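Local coordinates for protein 2-hydroxychromene-2-carboxylate isomerase (Pseudomonas putida, PDB 2IMF) that catalyses the reversible glutathione-dependent isomerization of 2-hydroxychromene-2-carboxylate to trans-O-hydroxybenzylidenepyruvate in bacterial naphthalene breakdown, at residues A[6-18]-A[104-116]. Numbering follows the deposited sequence. Where two conformers were deposited one is given.
Sequences YFDFLSPFSYLAN and AYVNVVFNAVWGE. With GSH (glutathione), chain E; TOM (4-(2-methoxyphenyl)-2-oxobut-3-enoic acid), chain F.
Tyr105 meets the Phe9 ring obliquely, CE2 to CE2, while its hydroxyl bonds Met89 O. The next residue, Val106, splits its methyls: CG2 touches Phe7 CZ at 3.6 Å and CG1 lies against Asn18 OD1. Asn107 then accepts from Asn18, ND2 to OD1 2.9 Å, in the plane of the Asn107 carbonyl and nearly straight (161°). Val109 CG1 sits over the centre of the Phe9 ring, a CH-pi contact, with Phe7 on the other face. Phe110 fills the middle: the edge of Phe9 points at one of its faces (planes at 65°), and Tyr15 CA makes a CH-pi contact with the opposite face, toward the rim. The contact joins the helical insertion of this kappa-class glutathione transferase, here helix 99-115, to its thioredoxin-like part: the end of strand 2-7, the turn carrying Ser11 at the N-cap, and the start of helix 12-28. Asn111 OD1 reaches Tyr15 OH through a water that donates to both; Pro77 O also bonds this hydroxyl. CG anti to the backbone N (chi1 162°) turns the Tyr15 ring so that Trp114 CB lies over one face, a CH-pi contact. The Trp114 indole takes Pro12 CB on its face, 3.5 Å from the six-membered ring centroid, and NE1 donates to Phe9 O at 2.9 Å. A leucine here would probably leave Phe9 O without its donor and strip Pro12 of its flat support beside the bound product analogue. Gly115 CA closes on Tyr15 OH at 3.5 Å.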
ATOM      1  N   TYR A   6     -13.438   7.854   5.010  1.00 12.87           N
ATOM      2  CA  TYR A   6     -14.266   7.159   4.016  1.00 11.16           C
ATOM      3  C   TYR A   6     -13.956   5.679   4.095  1.00 11.66           C
ATOM      4  O   TYR A   6     -12.798   5.276   4.024  1.00 12.51           O
ATOM      5  CB  TYR A   6     -13.943   7.628   2.603  1.00 13.20           C
ATOM      6  CG  TYR A   6     -14.313   9.051   2.390  1.00 13.13           C
ATOM      7  CD1 TYR A   6     -13.482  10.140   2.835  1.00 15.43           C
ATOM      8  CD2 TYR A   6     -15.541   9.341   1.877  1.00 14.01           C
ATOM      9  CE1 TYR A   6     -13.856  11.463   2.640  1.00 16.28           C
ATOM     10  CE2 TYR A   6     -15.973  10.731   1.695  1.00 16.49           C
ATOM     11  CZ  TYR A   6     -15.071  11.717   2.095  1.00 15.24           C
ATOM     12  OH  TYR A   6     -15.488  13.076   1.963  1.00 17.74           O
ATOM     13  N   PHE A   7     -14.965   4.843   4.280  1.00 11.61           N
ATOM     14  CA  PHE A   7     -14.771   3.410   4.491  1.00 11.14           C
ATOM     15  C   PHE A   7     -15.940   2.659   3.832  1.00 10.96           C
ATOM     16  O   PHE A   7     -16.999   3.245   3.528  1.00 11.92           O
ATOM     17  CB  PHE A   7     -14.708   3.058   5.992  1.00 13.31           C
ATOM     18  CG  PHE A   7     -16.007   3.324   6.727  1.00 13.59           C
ATOM     19  CD1 PHE A   7     -16.326   4.587   7.183  1.00 13.98           C
ATOM     20  CD2 PHE A   7     -16.944   2.345   6.879  1.00 15.43           C
ATOM     21  CE1 PHE A   7     -17.526   4.813   7.838  1.00 16.01           C
ATOM     22  CE2 PHE A   7     -18.159   2.590   7.449  1.00 16.37           C
ATOM     23  CZ  PHE A   7     -18.419   3.852   7.955  1.00 15.69           C
ATOM     24  N   ASP A   8     -15.739   1.349   3.645  1.00 11.49           N
ATOM     25  CA  ASP A   8     -16.783   0.376   3.234  1.00 12.82           C
ATOM     26  C   ASP A   8     -16.575  -0.794   4.205  1.00 11.24           C
ATOM     27  O   ASP A   8     -15.421  -1.175   4.452  1.00 11.63           O
ATOM     28  CB  ASP A   8     -16.544  -0.020   1.761  1.00 12.33           C
ATOM     29  CG  ASP A   8     -17.595  -0.986   1.194  1.00 13.93           C
ATOM     30  OD1 ASP A   8     -18.115  -1.842   1.972  1.00 13.70           O
ATOM     31  OD2 ASP A   8     -17.822  -0.954  -0.020  1.00 14.23           O
ATOM     32  N   PHE A   9     -17.631  -1.312   4.836  1.00 11.92           N
ATOM     33  CA  PHE A   9     -17.429  -2.390   5.849  1.00 12.32           C
ATOM     34  C   PHE A   9     -16.855  -3.674   5.230  1.00 12.75           C
ATOM     35  O   PHE A   9     -16.409  -4.505   5.991  1.00 12.85           O
ATOM     36  CB  PHE A   9     -18.740  -2.710   6.599  1.00 13.52           C
ATOM     37  CG  PHE A   9     -19.168  -1.645   7.575  1.00 11.94           C
ATOM     38  CD1 PHE A   9     -18.393  -1.371   8.693  1.00 13.34           C
ATOM     39  CD2 PHE A   9     -20.363  -1.005   7.396  1.00 11.08           C
ATOM     40  CE1 PHE A   9     -18.798  -0.383   9.653  1.00 13.29           C
ATOM     41  CE2 PHE A   9     -20.824  -0.012   8.329  1.00 13.74           C
ATOM     42  CZ  PHE A   9     -20.042   0.281   9.431  1.00 13.44           C
ATOM     43  N   LEU A  10     -16.831  -3.802   3.909  1.00 12.33           N
ATOM     44  CA  LEU A  10     -16.147  -4.996   3.304  1.00 13.30           C
ATOM     45  C   LEU A  10     -14.659  -4.959   3.457  1.00 12.91           C
ATOM     46  O   LEU A  10     -14.000  -5.964   3.250  1.00 13.42           O
ATOM     47  CB  LEU A  10     -16.484  -5.197   1.817  1.00 13.90           C
ATOM     48  CG  LEU A  10     -15.963  -4.154   0.846  1.00 15.55           C
ATOM     49  CD1 LEU A  10     -14.483  -4.395   0.474  1.00 20.44           C
ATOM     50  CD2 LEU A  10     -16.747  -4.248  -0.429  1.00 19.00           C
ATOM     51  N   SER A  11     -14.085  -3.797   3.832  1.00 12.17           N
ATOM     52  CA  SER A  11     -12.626  -3.588   3.749  1.00 12.20           C
ATOM     53  C   SER A  11     -11.891  -3.851   5.039  1.00 13.19           C
ATOM     54  O   SER A  11     -12.091  -3.122   5.982  1.00 12.18           O
ATOM     55  CB  SER A  11     -12.411  -2.170   3.258  1.00 12.89           C
ATOM     56  OG  SER A  11     -11.035  -1.747   3.402  1.00 12.43           O
ATOM     57  N   PRO A  12     -11.021  -4.861   5.033  1.00 11.00           N
ATOM     58  CA  PRO A  12     -10.250  -5.114   6.256  1.00 11.10           C
ATOM     59  C   PRO A  12      -9.207  -4.023   6.535  1.00 13.10           C
ATOM     60  O   PRO A  12      -8.883  -3.814   7.684  1.00 12.05           O
ATOM     61  CB  PRO A  12      -9.569  -6.474   5.976  1.00 11.74           C
ATOM     62  CG  PRO A  12      -9.454  -6.530   4.468  1.00 12.11           C
ATOM     63  CD  PRO A  12     -10.715  -5.813   3.920  1.00 12.94           C
ATOM     64  N   PHE A  13      -8.678  -3.354   5.509  1.00 11.89           N
ATOM     65  CA  PHE A  13      -7.799  -2.228   5.774  1.00 11.89           C
ATOM     66  C   PHE A  13      -8.584  -1.091   6.393  1.00 12.42           C
ATOM     67  O   PHE A  13      -8.027  -0.335   7.218  1.00 11.86           O
ATOM     68  CB  PHE A  13      -7.121  -1.855   4.456  1.00 12.34           C
ATOM     69  CG  PHE A  13      -6.092  -2.899   4.036  1.00 11.10           C
ATOM     70  CD1 PHE A  13      -4.883  -3.024   4.704  1.00 10.88           C
ATOM     71  CD2 PHE A  13      -6.385  -3.752   3.012  1.00 13.54           C
ATOM     72  CE1 PHE A  13      -3.953  -3.975   4.330  1.00 14.02           C
ATOM     73  CE2 PHE A  13      -5.435  -4.732   2.592  1.00 15.75           C
ATOM     74  CZ  PHE A  13      -4.252  -4.839   3.278  1.00 14.99           C
ATOM     75  N   SER A  14      -9.871  -0.983   6.096  1.00 11.56           N
ATOM     76  CA  SER A  14     -10.714   0.009   6.755  1.00 11.71           C
ATOM     77  C   SER A  14     -11.010  -0.311   8.213  1.00 12.46           C
ATOM     78  O   SER A  14     -11.119   0.600   9.057  1.00 12.81           O
ATOM     79  CB  SER A  14     -12.016   0.221   6.005  1.00 11.22           C
ATOM     80  OG  SER A  14     -11.783   0.799   4.725  1.00 12.74           O
ATOM     81  N   TYR A  15     -11.105  -1.629   8.534  1.00 11.35           N
ATOM     82  CA  TYR A  15     -11.305  -2.075   9.880  1.00 12.57           C
ATOM     83  C   TYR A  15     -10.092  -1.627  10.659  1.00 12.02           C
ATOM     84  O   TYR A  15     -10.212  -1.050  11.764  1.00 12.50           O
ATOM     85  CB  TYR A  15     -11.371  -3.591   9.879  1.00 12.59           C
ATOM     86  CG  TYR A  15     -11.156  -4.228  11.214  1.00 12.52           C
ATOM     87  CD1 TYR A  15     -12.065  -4.036  12.261  1.00 13.32           C
ATOM     88  CD2 TYR A  15     -10.083  -5.097  11.402  1.00 12.80           C
ATOM     89  CE1 TYR A  15     -11.871  -4.733  13.509  1.00 12.40           C
ATOM     90  CE2 TYR A  15      -9.902  -5.795  12.611  1.00 14.58           C
ATOM     91  CZ  TYR A  15     -10.804  -5.546  13.658  1.00 14.83           C
ATOM     92  OH  TYR A  15     -10.680  -6.172  14.894  1.00 15.72           O
ATOM     93  N   LEU A  16      -8.884  -1.873  10.129  1.00 12.93           N
ATOM     94  CA  LEU A  16      -7.647  -1.466  10.821  1.00 12.44           C
ATOM     95  C   LEU A  16      -7.617   0.072  10.993  1.00 13.68           C
ATOM     96  O   LEU A  16      -7.328   0.611  12.072  1.00 13.24           O
ATOM     97  CB  LEU A  16      -6.448  -1.848   9.996  1.00 13.54           C
ATOM     98  CG  LEU A  16      -6.183  -3.372   9.953  1.00 14.01           C
ATOM     99  CD1 LEU A  16      -5.105  -3.672   8.928  1.00 15.07           C
ATOM    100  CD2 LEU A  16      -5.752  -3.908  11.376  1.00 13.98           C
ATOM    101  N   ALA A  17      -7.875   0.820   9.919  1.00 12.34           N
ATOM    102  CA  ALA A  17      -7.896   2.290  10.010  1.00 12.61           C
ATOM    103  C   ALA A  17      -8.905   2.786  11.008  1.00 13.94           C
ATOM    104  O   ALA A  17      -8.608   3.750  11.758  1.00 14.52           O
ATOM    105  CB  ALA A  17      -8.134   2.925   8.619  1.00 13.57           C
ATOM    106  N   ASN A  18     -10.099   2.205  11.032  1.00 13.52           N
ATOM    107  CA  ASN A  18     -11.062   2.665  12.007  1.00 13.35           C
ATOM    108  C   ASN A  18     -10.583   2.433  13.407  1.00 14.51           C
ATOM    109  O   ASN A  18     -10.831   3.317  14.221  1.00 16.08           O
ATOM    110  CB  ASN A  18     -12.389   1.941  11.776  1.00 14.04           C
ATOM    111  CG  ASN A  18     -13.427   2.384  12.736  1.00 14.47           C
ATOM    112  OD1 ASN A  18     -13.790   3.551  12.735  1.00 16.27           O
ATOM    113  ND2 ASN A  18     -13.812   1.495  13.643  1.00 14.64           N
ATOM    114  N   ALA A 104     -20.026   4.811  17.395  1.00 19.04           N
ATOM    115  CA  ALA A 104     -20.382   3.567  18.044  1.00 18.58           C
ATOM    116  C   ALA A 104     -20.884   2.541  17.012  1.00 16.01           C
ATOM    117  O   ALA A 104     -20.495   1.386  17.081  1.00 16.31           O
ATOM    118  CB  ALA A 104     -21.438   3.781  19.117  1.00 20.08           C
ATOM    119  N   TYR A 105     -21.727   3.003  16.099  1.00 15.38           N
ATOM    120  CA  TYR A 105     -22.209   2.093  15.016  1.00 14.38           C
ATOM    121  C   TYR A 105     -21.010   1.560  14.223  1.00 13.55           C
ATOM    122  O   TYR A 105     -20.859   0.353  14.030  1.00 14.15           O
ATOM    123  CB  TYR A 105     -23.164   2.775  14.091  1.00 14.03           C
ATOM    124  CG  TYR A 105     -23.705   1.923  12.960  1.00 12.49           C
ATOM    125  CD1 TYR A 105     -24.743   1.045  13.173  1.00 13.53           C
ATOM    126  CD2 TYR A 105     -23.059   1.934  11.765  1.00 14.93           C
ATOM    127  CE1 TYR A 105     -25.241   0.288  12.116  1.00 14.03           C
ATOM    128  CE2 TYR A 105     -23.508   1.203  10.711  1.00 13.47           C
ATOM    129  CZ  TYR A 105     -24.617   0.339  10.904  1.00 12.14           C
ATOM    130  OH  TYR A 105     -25.116  -0.391   9.867  1.00 12.52           O
ATOM    131  N   VAL A 106     -20.135   2.439  13.764  1.00 14.19           N
ATOM    132  CA  VAL A 106     -19.022   2.008  12.929  1.00 13.97           C
ATOM    133  C   VAL A 106     -18.173   1.031  13.736  1.00 13.51           C
ATOM    134  O   VAL A 106     -17.734  -0.005  13.184  1.00 13.17           O
ATOM    135  CB  VAL A 106     -18.268   3.241  12.433  1.00 13.62           C
ATOM    136  CG1 VAL A 106     -16.981   2.805  11.747  1.00 14.21           C
ATOM    137  CG2 VAL A 106     -19.158   4.034  11.489  1.00 14.36           C
ATOM    138  N   ASN A 107     -17.877   1.311  15.024  1.00 13.15           N
ATOM    139  CA  ASN A 107     -17.091   0.404  15.804  1.00 14.67           C
ATOM    140  C   ASN A 107     -17.739  -0.957  16.007  1.00 14.15           C
ATOM    141  O   ASN A 107     -17.103  -1.986  15.864  1.00 15.54           O
ATOM    142  CB  ASN A 107     -16.780   1.069  17.189  1.00 14.38           C
ATOM    143  CG  ASN A 107     -15.816   2.254  17.098  1.00 21.24           C
ATOM    144  OD1 ASN A 107     -15.078   2.414  16.121  1.00 21.95           O
ATOM    145  ND2 ASN A 107     -15.850   3.119  18.118  1.00 24.16           N
ATOM    146  N   VAL A 108     -19.010  -0.949  16.354  1.00 15.24           N
ATOM    147  CA  VAL A 108     -19.659  -2.228  16.627  1.00 14.81           C
ATOM    148  C   VAL A 108     -19.740  -3.080  15.346  1.00 12.41           C
ATOM    149  O   VAL A 108     -19.466  -4.288  15.387  1.00 13.82           O
ATOM    150  CB  VAL A 108     -21.110  -1.936  17.138  1.00 16.37           C
ATOM    151  CG1 VAL A 108     -21.997  -3.154  17.056  1.00 16.81           C
ATOM    152  CG2 VAL A 108     -21.066  -1.357  18.599  1.00 18.53           C
ATOM    153  N   VAL A 109     -20.041  -2.458  14.201  1.00 12.61           N
ATOM    154  CA  VAL A 109     -20.185  -3.230  12.969  1.00 12.47           C
ATOM    155  C   VAL A 109     -18.806  -3.736  12.528  1.00 11.80           C
ATOM    156  O   VAL A 109     -18.637  -4.907  12.153  1.00 12.46           O
ATOM    157  CB  VAL A 109     -20.867  -2.451  11.856  1.00 13.12           C
ATOM    158  CG1 VAL A 109     -20.887  -3.212  10.532  1.00 12.94           C
ATOM    159  CG2 VAL A 109     -22.294  -2.101  12.255  1.00 13.28           C
ATOM    160  N   PHE A 110     -17.768  -2.870  12.580  1.00 13.26           N
ATOM    161  CA  PHE A 110     -16.461  -3.356  12.163  1.00 12.85           C
ATOM    162  C   PHE A 110     -16.007  -4.447  13.073  1.00 12.31           C
ATOM    163  O   PHE A 110     -15.380  -5.419  12.617  1.00 13.78           O
ATOM    164  CB  PHE A 110     -15.448  -2.179  12.102  1.00 14.14           C
ATOM    165  CG  PHE A 110     -15.251  -1.633  10.716  1.00 11.50           C
ATOM    166  CD1 PHE A 110     -14.857  -2.476   9.732  1.00 12.80           C
ATOM    167  CD2 PHE A 110     -15.332  -0.303  10.432  1.00 12.79           C
ATOM    168  CE1 PHE A 110     -14.573  -2.004   8.458  1.00 11.68           C
ATOM    169  CE2 PHE A 110     -15.094   0.187   9.172  1.00 13.99           C
ATOM    170  CZ  PHE A 110     -14.772  -0.672   8.168  1.00 12.83           C
ATOM    171  N   ASN A 111     -16.255  -4.321  14.388  1.00 13.82           N
ATOM    172  CA  ASN A 111     -15.769  -5.360  15.307  1.00 14.99           C
ATOM    173  C   ASN A 111     -16.500  -6.680  15.040  1.00 14.87           C
ATOM    174  O   ASN A 111     -15.890  -7.749  15.125  1.00 15.00           O
ATOM    175  CB  ASN A 111     -15.972  -4.929  16.788  0.70 17.00           C
ATOM    176  CG  ASN A 111     -14.968  -3.886  17.265  0.70 18.65           C
ATOM    177  OD1 ASN A 111     -13.839  -3.796  16.764  0.70 18.67           O
ATOM    178  ND2 ASN A 111     -15.396  -3.060  18.219  0.70 21.21           N
ATOM    179  N   ALA A 112     -17.793  -6.582  14.737  1.00 14.02           N
ATOM    180  CA  ALA A 112     -18.554  -7.811  14.415  1.00 14.73           C
ATOM    181  C   ALA A 112     -18.043  -8.462  13.139  1.00 13.62           C
ATOM    182  O   ALA A 112     -17.733  -9.687  13.124  1.00 14.66           O
ATOM    183  CB  ALA A 112     -20.022  -7.459  14.220  1.00 15.46           C
ATOM    184  N   VAL A 113     -17.913  -7.707  12.041  1.00 13.33           N
ATOM    185  CA  VAL A 113     -17.583  -8.288  10.738  1.00 13.79           C
ATOM    186  C   VAL A 113     -16.109  -8.686  10.658  1.00 13.31           C
ATOM    187  O   VAL A 113     -15.810  -9.822  10.325  1.00 13.81           O
ATOM    188  CB  VAL A 113     -17.935  -7.265   9.592  1.00 13.29           C
ATOM    189  CG1 VAL A 113     -17.478  -7.811   8.213  1.00 13.05           C
ATOM    190  CG2 VAL A 113     -19.444  -6.982   9.557  1.00 14.61           C
ATOM    191  N   TRP A 114     -15.181  -7.835  11.090  1.00 14.21           N
ATOM    192  CA  TRP A 114     -13.784  -8.118  10.889  1.00 13.24           C
ATOM    193  C   TRP A 114     -13.096  -8.508  12.180  1.00 13.74           C
ATOM    194  O   TRP A 114     -12.024  -9.108  12.112  1.00 15.92           O
ATOM    195  CB  TRP A 114     -13.092  -6.921  10.179  1.00 13.65           C
ATOM    196  CG  TRP A 114     -13.356  -6.865   8.817  1.00 13.19           C
ATOM    197  CD1 TRP A 114     -14.253  -6.052   8.173  1.00 13.87           C
ATOM    198  CD2 TRP A 114     -12.816  -7.737   7.825  1.00 13.07           C
ATOM    199  NE1 TRP A 114     -14.302  -6.366   6.822  1.00 12.48           N
ATOM    200  CE2 TRP A 114     -13.407  -7.414   6.598  1.00 12.60           C
ATOM    201  CE3 TRP A 114     -11.876  -8.785   7.867  1.00 12.71           C
ATOM    202  CZ2 TRP A 114     -13.050  -8.047   5.400  1.00 11.51           C
ATOM    203  CZ3 TRP A 114     -11.508  -9.394   6.722  1.00 13.89           C
ATOM    204  CH2 TRP A 114     -12.107  -9.044   5.486  1.00 11.43           C
ATOM    205  N   GLY A 115     -13.634  -8.165  13.327  1.00 14.61           N
ATOM    206  CA  GLY A 115     -13.071  -8.645  14.597  1.00 16.19           C
ATOM    207  C   GLY A 115     -13.505 -10.059  14.886  1.00 16.73           C
ATOM    208  O   GLY A 115     -12.704 -10.877  15.391  1.00 18.40           O
ATOM    209  N   GLU A 116     -14.770 -10.369  14.627  1.00 16.49           N
ATOM    210  CA  GLU A 116     -15.350 -11.719  14.840  1.00 17.01           C
ATOM    211  C   GLU A 116     -15.606 -12.526  13.596  1.00 17.48           C
ATOM    212  O   GLU A 116     -15.904 -13.723  13.694  1.00 18.82           O
ATOM    213  CB  GLU A 116     -16.653 -11.571  15.623  1.00 19.13           C
ATOM    214  CG  GLU A 116     -16.488 -10.982  16.995  1.00 21.48           C
ATOM    215  CD  GLU A 116     -17.796 -11.027  17.732  1.00 26.38           C
ATOM    216  OE1 GLU A 116     -18.303 -12.130  17.969  1.00 30.63           O
ATOM    217  OE2 GLU A 116     -18.365  -9.978  18.033  1.00 28.54           O
TER
HETATM  218  N1  GSH E 301      -1.818  -0.451   1.558  1.00 13.02           N
HETATM  219  CA1 GSH E 301      -3.167  -0.330   2.014  1.00 13.96           C
HETATM  220  C1  GSH E 301      -3.358  -0.202   3.482  1.00 12.81           C
HETATM  221  O11 GSH E 301      -4.445   0.177   3.926  1.00 13.60           O
HETATM  222  O12 GSH E 301      -2.394  -0.728   4.081  1.00 14.93           O
HETATM  223  CB1 GSH E 301      -4.186  -0.981   1.087  1.00 13.48           C
HETATM  224  CG1 GSH E 301      -5.620  -0.456   1.130  1.00 12.07           C
HETATM  225  CD1 GSH E 301      -6.486  -1.213   0.161  1.00 14.80           C
HETATM  226  OE1 GSH E 301      -5.948  -2.176  -0.580  1.00 16.21           O
HETATM  227  N2  GSH E 301      -7.767  -0.941   0.072  1.00 13.74           N
HETATM  228  CA2 GSH E 301      -8.649  -1.491  -0.948  1.00 13.23           C
HETATM  229  C2  GSH E 301      -8.937  -0.563  -2.047  1.00 13.70           C
HETATM  230  O2  GSH E 301      -9.250   0.715  -1.741  1.00 14.00           O
HETATM  231  CB2 GSH E 301      -9.993  -1.882  -0.254  1.00 13.99           C
HETATM  232  SG2 GSH E 301      -9.818  -3.339   0.847  1.00 18.83           S
HETATM  233  N3  GSH E 301      -8.855  -0.948  -3.287  1.00 18.37           N
HETATM  234  CA3 GSH E 301      -8.930   0.052  -4.352  1.00 18.82           C
HETATM  235  C3  GSH E 301      -7.622   0.042  -5.111  1.00 21.68           C
HETATM  236  O31 GSH E 301      -7.491   0.860  -6.040  1.00 21.24           O
HETATM  237  O32 GSH E 301      -6.727  -0.823  -4.831  1.00 22.99           O
HETATM  238  O8  TOM F 305      -9.844  -6.447  -2.998  1.00 38.92           O
HETATM  239  C9  TOM F 305     -10.629  -5.537  -2.752  1.00 39.00           C
HETATM  240  C10 TOM F 305     -11.624  -5.050  -3.673  1.00 39.18           C
HETATM  241  O11 TOM F 305     -11.184  -4.332  -4.602  1.00 40.54           O
HETATM  242  O10 TOM F 305     -12.832  -5.278  -3.457  1.00 45.15           O
HETATM  243  C8  TOM F 305     -10.592  -4.746  -1.482  1.00 33.61           C
HETATM  244  C7  TOM F 305      -9.741  -4.913  -0.496  1.00 25.71           C
HETATM  245  C1  TOM F 305      -9.482  -6.233   0.203  1.00 24.42           C
HETATM  246  C6  TOM F 305      -8.154  -6.497   0.473  1.00 21.40           C
HETATM  247  C5  TOM F 305      -7.808  -7.695   1.089  1.00 23.45           C
HETATM  248  C4  TOM F 305      -8.832  -8.572   1.485  1.00 23.76           C
HETATM  249  C3  TOM F 305     -10.163  -8.312   1.234  1.00 20.58           C
HETATM  250  C2  TOM F 305     -10.474  -7.104   0.585  1.00 25.16           C
HETATM  251  O2  TOM F 305     -11.746  -6.733   0.314  1.00 25.60           O
HETATM  252  C11 TOM F 305     -12.714  -7.538   0.991  1.00 29.17           C
HETATM  253  O   HOH W   1     -12.159  -5.757  17.083  1.00 27.59           O